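Local coordinates for DUTPase (Staphylococcus phage 11, PDB 4GV8) that hydrolyses dUTP to dUMP and pyrophosphate, and is a moonlighting enzyme with a further role beyond this reaction, at the interface of chains A and B. Numbering follows the deposited sequence. Chains: chain A/B, DUTPase.

Contacts 1, 4 and 2 lie in sequence along chain B, whose residues 140-154 run over chain A: C-alpha centres are about 11 Å apart from contact 1 to contact 4, 12 Å from contact 4 to contact 2 and 21 Å from contact 1 to contact 2. Contacts 2 and 4 share chain A strand 4-9; contacts 1 and 3 share chain A strand 133-141, with centres about 15 Å apart. Contact 3 lies about 27 Å from contact 2 and touches substrate-pocket residues. One interface of the trimer thus joins an apolar patch, an active-site edge and a C-terminal arm that crosses to the neighbour.

Contact 1: the interface of chains A and B. Residues chain A 138-141; chain B 58, 140-142.
A:Pro141 and B:Pro141, the same residue in two subunits, meet ring to ring, with CG of A:Pro141 3.6 Å from CG of B:Pro141. The rings approach at a slant, and CD of the A ring also lies beside the carbonyl oxygen of B:Pro141. One residue back, the methyl CG1 of A:Val140 rests 4.0 Å from CG2 of B:Val140, the two side chains crossing at about a right angle. B:Ile142 adds to the first shell: its branch methyl CG2 lies 3.7 Å from CG1 of A:Val138 and 4.1 Å from CG2 of A:Val140, bridging alternate residues of the A strand. A chi1 of 54° sends the longer CG1 branch of B:Ile142 between its own backbone N and carbonyl carbon, leaving CG2 to face chain A. The valines differ between copies: CG1 of A:Val140 is opposite its backbone N (chi1 179°), whereas in B:Val140 chi1 is -54°; the same residue thus adopts different rotamers in the two copies, a local departure from exact three-fold symmetry. Further out, CG1 of B:Val58, on strand 57-63, stands 4.3 Å from CG1 of A:Val138 and backs the cluster. Strand 133-141 carries A:Val138, A:Val140 and both prolines, fixing their spacing. Like residues meeting without an exact two-fold fit the cyclic trimer of this jelly-roll family, and the patch likely forms part of the apolar core near its three-fold axis, holding subunits together.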
# COMPACT_ATOMS: atom_id res chain seq x y z
N VAL A 138 12.22 4.98 0.59
CA VAL A 138 13.08 3.84 0.28
C VAL A 138 13.25 3.86 -1.26
O VAL A 138 12.25 3.93 -1.99
CB VAL A 138 12.41 2.49 0.70
CG1 VAL A 138 13.32 1.32 0.33
CG2 VAL A 138 12.02 2.51 2.19
N ILE A 139 14.48 3.77 -1.75
CA ILE A 139 14.78 3.93 -3.21
C ILE A 139 15.18 2.55 -3.76
O ILE A 139 16.07 1.87 -3.20
CB ILE A 139 15.86 4.98 -3.43
CG1 ILE A 139 15.42 6.33 -2.79
CG2 ILE A 139 16.18 5.13 -4.91
CD1 ILE A 139 16.47 7.40 -2.83
N VAL A 140 14.45 2.11 -4.80
CA VAL A 140 14.57 0.74 -5.32
C VAL A 140 14.97 0.87 -6.81
O VAL A 140 14.49 1.78 -7.52
CB VAL A 140 13.22 -0.03 -5.09
CG1 VAL A 140 13.28 -1.45 -5.63
CG2 VAL A 140 12.91 -0.09 -3.57
N PRO A 141 15.87 -0.00 -7.29
CA PRO A 141 16.04 0.01 -8.77
C PRO A 141 14.78 -0.51 -9.57
O PRO A 141 14.00 -1.36 -9.08
CB PRO A 141 17.28 -0.89 -8.99
CG PRO A 141 17.27 -1.83 -7.77
CD PRO A 141 16.74 -1.01 -6.63
N VAL B 58 15.63 -4.76 1.06
CA VAL B 58 14.51 -4.50 1.95
C VAL B 58 13.44 -5.59 1.73
O VAL B 58 13.24 -6.07 0.58
CB VAL B 58 13.91 -3.12 1.73
CG1 VAL B 58 13.16 -3.02 0.35
CG2 VAL B 58 13.04 -2.78 2.92
N VAL B 140 13.69 -7.03 -2.23
CA VAL B 140 14.08 -6.25 -3.35
C VAL B 140 15.36 -5.51 -2.97
O VAL B 140 15.57 -5.14 -1.82
CB VAL B 140 12.95 -5.26 -3.82
CG1 VAL B 140 11.62 -6.01 -4.07
CG2 VAL B 140 12.78 -4.17 -2.79
N PRO B 141 16.26 -5.35 -3.95
CA PRO B 141 17.49 -4.59 -3.63
C PRO B 141 17.13 -3.11 -3.45
O PRO B 141 16.11 -2.67 -4.00
CB PRO B 141 18.35 -4.81 -4.87
CG PRO B 141 17.34 -4.97 -5.96
CD PRO B 141 16.28 -5.84 -5.34
N ILE B 142 17.95 -2.39 -2.67
CA ILE B 142 17.76 -0.97 -2.42
C ILE B 142 19.04 -0.20 -2.67
O ILE B 142 20.11 -0.78 -2.78
CB ILE B 142 17.24 -0.67 -1.00
CG1 ILE B 142 18.15 -1.32 0.07
CG2 ILE B 142 15.79 -1.13 -0.90
CD1 ILE B 142 17.83 -1.00 1.50

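Contact 2: the interface of chains A and B. Residues chain A 6, 52; chain B 150, 152-154.
This is an arm-on-strand interface, in which the C-terminal segment of chain B lies against the edge of chain A and ties neighbouring subunits of the trimer together. A two-bond link joins the side-chain amide of A:Gln6 to the backbone of B:Glu154. The amide oxygen OE1 of A:Gln6 accepts from the backbone N of B:Glu154 at 2.9 Å; the donor lies in the carbonyl plane, on a lone pair, with a C=O...N angle of 120°. In return, NE2 of A:Gln6 gives an N-H to the carbonyl O of B:Glu154 at 2.8 Å, nearly straight at 167° and within the amide plane. Two bonds to one residue fix the rotation of the amide about its last torsion. An extended chain beyond CG (chi2 167°) carries the amide out from strand 4-9 to the arm. The aliphatic root of that chain is gripped as well: CB of A:Gln6 lies 3.7 Å from CD1 of B:Phe153 and 3.8 Å from the methyl CG2 of B:Val150. The phenyl ring presents its edge to A:Gln6, whose backbone carbonyl carbon C lies at the ring edge, in its plane. CD1 also meets CB of A:Ser52, 3.5 Å away. Because the polar bonds read backbone atoms of B:Glu154, they probably set the register of the arm without using the B:Glu154 carboxylate, while B:Phe153 and B:Val150 pack against the glutamine root; together they fasten the swapped C-terminal arm onto its neighbour.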
# COMPACT_ATOMS: atom_id res chain seq x y z
N GLN A 6 20.82 13.97 -4.03
CA GLN A 6 20.68 15.41 -3.75
C GLN A 6 19.27 15.68 -3.22
O GLN A 6 18.28 15.09 -3.72
CB GLN A 6 20.93 16.28 -5.01
CG GLN A 6 22.23 15.98 -5.77
CD GLN A 6 22.21 16.66 -7.13
OE1 GLN A 6 22.32 17.87 -7.23
NE2 GLN A 6 22.00 15.89 -8.16
N SER A 52 16.38 14.30 -6.00
CA SER A 52 16.63 13.96 -7.40
C SER A 52 17.00 12.48 -7.55
O SER A 52 18.16 12.12 -7.58
CB SER A 52 17.70 14.86 -7.99
OG SER A 52 17.74 14.74 -9.37
N VAL B 150 21.59 20.46 -1.48
CA VAL B 150 21.98 21.34 -2.57
C VAL B 150 20.98 22.49 -2.66
O VAL B 150 19.83 22.38 -2.20
CB VAL B 150 22.03 20.58 -3.92
CG1 VAL B 150 23.09 19.47 -3.86
CG2 VAL B 150 20.64 20.03 -4.31
N GLU B 152 20.50 23.84 -5.82
CA GLU B 152 20.02 23.54 -7.15
C GLU B 152 20.42 22.11 -7.46
O GLU B 152 21.50 21.68 -7.10
CB GLU B 152 20.71 24.43 -8.21
CG GLU B 152 19.98 25.70 -8.59
CD GLU B 152 18.76 25.44 -9.44
OE1 GLU B 152 18.91 25.20 -10.67
OE2 GLU B 152 17.66 25.50 -8.89
N PHE B 153 19.56 21.38 -8.16
CA PHE B 153 19.89 20.04 -8.60
C PHE B 153 20.80 20.12 -9.78
O PHE B 153 20.68 20.99 -10.67
CB PHE B 153 18.61 19.22 -8.96
CG PHE B 153 17.72 18.90 -7.76
CD1 PHE B 153 18.20 18.12 -6.74
CD2 PHE B 153 16.44 19.41 -7.66
CE1 PHE B 153 17.44 17.86 -5.64
CE2 PHE B 153 15.66 19.12 -6.54
CZ PHE B 153 16.16 18.34 -5.55
N GLU B 154 21.72 19.17 -9.77
CA GLU B 154 22.60 18.94 -10.88
C GLU B 154 22.23 17.58 -11.53
O GLU B 154 21.81 16.63 -10.85
CB GLU B 154 24.02 18.99 -10.32
CG GLU B 154 25.11 18.43 -11.19
CD GLU B 154 25.45 17.00 -10.85
OE1 GLU B 154 25.80 16.72 -9.68
OE2 GLU B 154 25.37 16.15 -11.78

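Contact 3: the interface of chains A and B. Residues chain A 62-63, 68, 75, 136; chain B 76-77, 79, 91.
B:Lys79 meets A:Thr62 and A:Ser63 where two conserved dUTPase motifs adjoin: A:Thr62 and A:Ser63 precede the Arg-Ser-Gly segment of motif 2, and B:Lys79 belongs to motif 3 of the neighbouring subunit. From CB the lysine folds at two successive torsions (chi2 61°, chi3 66°), which lays CG and CD along the A:Thr62 side chain: CG passes the methyl CG2 and CD comes 3.6 Å from OG1. CE presses on the same methyl, 3.3 Å from CG2, tighter than usual van der Waals contact. The tip, NZ, meets the threonine tip to tip, donating to OG1 of A:Thr62 at 2.6 Å. It also donates to the hydroxyl OG of A:Ser63 at 2.9 Å and, within its own chain, to the carbonyl O of B:Thr77 at 2.8 Å. The carbonyl O of A:Ser63 sits alongside the CE-NZ bond, 3.1 Å from NZ, at an angle too sharp for a good hydrogen bond. NE2 of A:Gln136 donates to that oxygen at 2.9 Å, tilted from the carbonyl plane, and steadies it. The A:Ser63 hydroxyl OG donates to OE1 of B:Glu76 at 2.5 Å, on the anti lone pair. One water joins OE1 of B:Glu76 to the carbonyl O of A:Ile75, and a second links that carbonyl to OE2.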
# COMPACT_ATOMS: atom_id res chain seq x y z
N THR A 62 6.45 6.04 1.85
CA THR A 62 5.67 4.96 2.43
C THR A 62 5.48 5.23 3.96
O THR A 62 6.16 6.11 4.59
CB THR A 62 6.39 3.59 2.13
OG1 THR A 62 5.47 2.49 2.37
CG2 THR A 62 7.66 3.48 2.99
N SER A 63 4.57 4.47 4.55
CA SER A 63 4.30 4.55 5.97
C SER A 63 5.47 4.06 6.85
O SER A 63 6.33 3.28 6.39
CB SER A 63 3.03 3.74 6.31
OG SER A 63 3.21 2.34 6.06
N SER A 68 1.44 3.84 11.51
CA SER A 68 0.45 3.00 10.81
C SER A 68 -0.35 2.11 11.75
O SER A 68 -1.58 1.98 11.67
CB SER A 68 1.19 2.08 9.80
OG SER A 68 0.23 1.42 9.00
N ILE A 75 -1.27 6.19 5.01
CA ILE A 75 -0.50 6.84 3.98
C ILE A 75 -0.48 5.93 2.79
O ILE A 75 -0.10 4.77 2.91
CB ILE A 75 0.94 7.14 4.45
CG1 ILE A 75 0.94 8.08 5.63
CG2 ILE A 75 1.77 7.76 3.32
CD1 ILE A 75 2.33 8.49 6.03
N GLN A 136 8.48 7.64 5.29
CA GLN A 136 9.83 7.28 4.96
C GLN A 136 9.97 7.04 3.48
O GLN A 136 9.01 6.75 2.80
CB GLN A 136 10.33 6.08 5.76
CG GLN A 136 9.68 4.75 5.46
CD GLN A 136 10.09 3.72 6.47
OE1 GLN A 136 11.25 3.74 6.93
NE2 GLN A 136 9.16 2.84 6.87
N GLU B 76 -1.25 -3.22 5.82
CA GLU B 76 -0.32 -2.17 5.46
C GLU B 76 1.03 -2.84 5.26
O GLU B 76 1.61 -3.44 6.18
CB GLU B 76 -0.23 -1.10 6.54
CG GLU B 76 0.83 -0.05 6.19
CD GLU B 76 0.39 0.92 5.08
OE1 GLU B 76 1.14 1.85 4.78
OE2 GLU B 76 -0.72 0.77 4.51
N THR B 77 1.52 -2.76 4.05
CA THR B 77 2.87 -3.25 3.68
C THR B 77 3.95 -2.71 4.65
O THR B 77 4.08 -1.50 4.89
CB THR B 77 3.16 -2.94 2.18
OG1 THR B 77 2.21 -3.66 1.35
CG2 THR B 77 4.58 -3.31 1.74
N LYS B 79 7.85 -2.42 5.74
CA LYS B 79 9.23 -2.35 5.22
C LYS B 79 10.11 -2.97 6.30
O LYS B 79 10.20 -2.45 7.42
CB LYS B 79 9.61 -0.91 4.91
CG LYS B 79 8.90 -0.35 3.67
CD LYS B 79 7.34 -0.25 3.63
CE LYS B 79 6.78 0.76 4.65
NZ LYS B 79 5.31 0.98 4.53
N ASN B 91 0.62 -6.00 10.04
CA ASN B 91 -0.10 -4.78 10.37
C ASN B 91 -1.45 -4.75 9.63
O ASN B 91 -1.50 -4.40 8.45
CB ASN B 91 0.79 -3.61 9.94
CG ASN B 91 0.37 -2.25 10.50
OD1 ASN B 91 -0.67 -2.10 11.15
ND2 ASN B 91 1.21 -1.23 10.23
O HOH W 1 2.43 3.55 2.77
O HOH W 2 -1.38 2.34 2.59

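Contact 4: the interface of chains A and B. Residues chain A 3-5, 27; chain B 143, 145-146.
A:Thr4 and B:Glu146 pair as a parallel beta bridge: the backbone N of A:Leu5 donates to the carbonyl O of B:Glu146 at 3.0 Å, and the N of B:Glu146 donates to the carbonyl O of A:Asn3 at 3.2 Å. The second bond is the more bent, 142° at the hydrogen against 159°. Beside the bridge, the phenol OH of A:Tyr27 donates to the carbonyl O of B:Pro145 at 2.7 Å, lying in the carbonyl plane on a lone pair. The tyrosine thereby holds the peptide just before the strand. B:Pro145 also offers its ring to chain A, with CG 3.7 Å from CB of A:Leu5. Its CD stands over one face of the B:Trp143 indole, 3.4 Å above the ring plane and over its centre; the proline backs the tryptophan and probably limits its movement. CZ3 at the rim of that indole touches CD1 of A:Leu5 at 3.9 Å, and CH2 lies 3.6 Å from the carbonyl O of A:Thr4. With chi1 at 176°, A:Leu5 places its CG opposite the backbone N and reaches the tryptophan. The bridge pairs the start of strand 146-149 of one subunit with strand 4-9 of the next, and probably fixes the beginning of the C-terminal arm that crosses between subunits.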
# COMPACT_ATOMS: atom_id res chain seq x y z
N ASN A 3 26.22 5.68 -4.07
CA ASN A 3 26.69 7.09 -4.38
C ASN A 3 26.09 8.22 -3.43
O ASN A 3 26.12 8.06 -2.19
CB ASN A 3 26.50 7.35 -5.89
CG ASN A 3 27.29 8.55 -6.40
OD1 ASN A 3 28.35 8.90 -5.85
ND2 ASN A 3 26.75 9.23 -7.43
N THR A 4 25.61 9.35 -3.99
CA THR A 4 24.92 10.42 -3.23
C THR A 4 23.56 10.87 -3.89
O THR A 4 23.40 10.81 -5.10
CB THR A 4 25.79 11.69 -2.84
OG1 THR A 4 25.67 12.70 -3.82
CG2 THR A 4 27.27 11.39 -2.57
N LEU A 5 22.58 11.22 -3.05
CA LEU A 5 21.27 11.65 -3.45
C LEU A 5 21.13 13.11 -3.05
O LEU A 5 21.28 13.45 -1.86
CB LEU A 5 20.20 10.84 -2.70
CG LEU A 5 18.74 11.30 -2.98
CD1 LEU A 5 18.34 10.98 -4.42
CD2 LEU A 5 17.74 10.72 -2.00
N TYR A 27 14.90 6.53 4.53
CA TYR A 27 15.15 7.82 5.14
C TYR A 27 13.79 8.28 5.62
O TYR A 27 12.82 8.28 4.87
CB TYR A 27 15.75 8.85 4.16
CG TYR A 27 16.91 8.33 3.35
CD1 TYR A 27 18.23 8.57 3.75
CD2 TYR A 27 16.69 7.53 2.21
CE1 TYR A 27 19.29 8.05 3.05
CE2 TYR A 27 17.75 7.01 1.48
CZ TYR A 27 19.05 7.28 1.92
OH TYR A 27 20.09 6.77 1.21
N TRP B 143 18.88 1.12 -2.74
CA TRP B 143 19.93 2.05 -2.86
C TRP B 143 19.81 2.96 -1.70
O TRP B 143 18.74 3.60 -1.49
CB TRP B 143 19.77 2.79 -4.19
CG TRP B 143 20.86 3.77 -4.51
CD1 TRP B 143 22.22 3.50 -4.63
CD2 TRP B 143 20.73 5.21 -4.85
NE1 TRP B 143 22.90 4.64 -4.95
CE2 TRP B 143 22.07 5.69 -5.12
CE3 TRP B 143 19.66 6.12 -4.91
CZ2 TRP B 143 22.34 7.04 -5.44
CZ3 TRP B 143 19.93 7.47 -5.22
CH2 TRP B 143 21.25 7.91 -5.49
N PRO B 145 22.19 5.68 -0.64
CA PRO B 145 23.28 6.66 -0.73
C PRO B 145 23.44 7.60 0.50
O PRO B 145 22.56 7.73 1.35
CB PRO B 145 22.88 7.48 -1.96
CG PRO B 145 21.39 7.47 -1.92
CD PRO B 145 21.06 6.05 -1.53
N GLU B 146 24.56 8.28 0.56
CA GLU B 146 24.68 9.42 1.45
C GLU B 146 23.85 10.54 0.84
O GLU B 146 23.61 10.57 -0.37
CB GLU B 146 26.16 9.80 1.69
CG GLU B 146 26.95 8.59 2.18
CD GLU B 146 28.32 8.87 2.82
OE1 GLU B 146 28.85 10.02 2.71
OE2 GLU B 146 28.85 7.87 3.42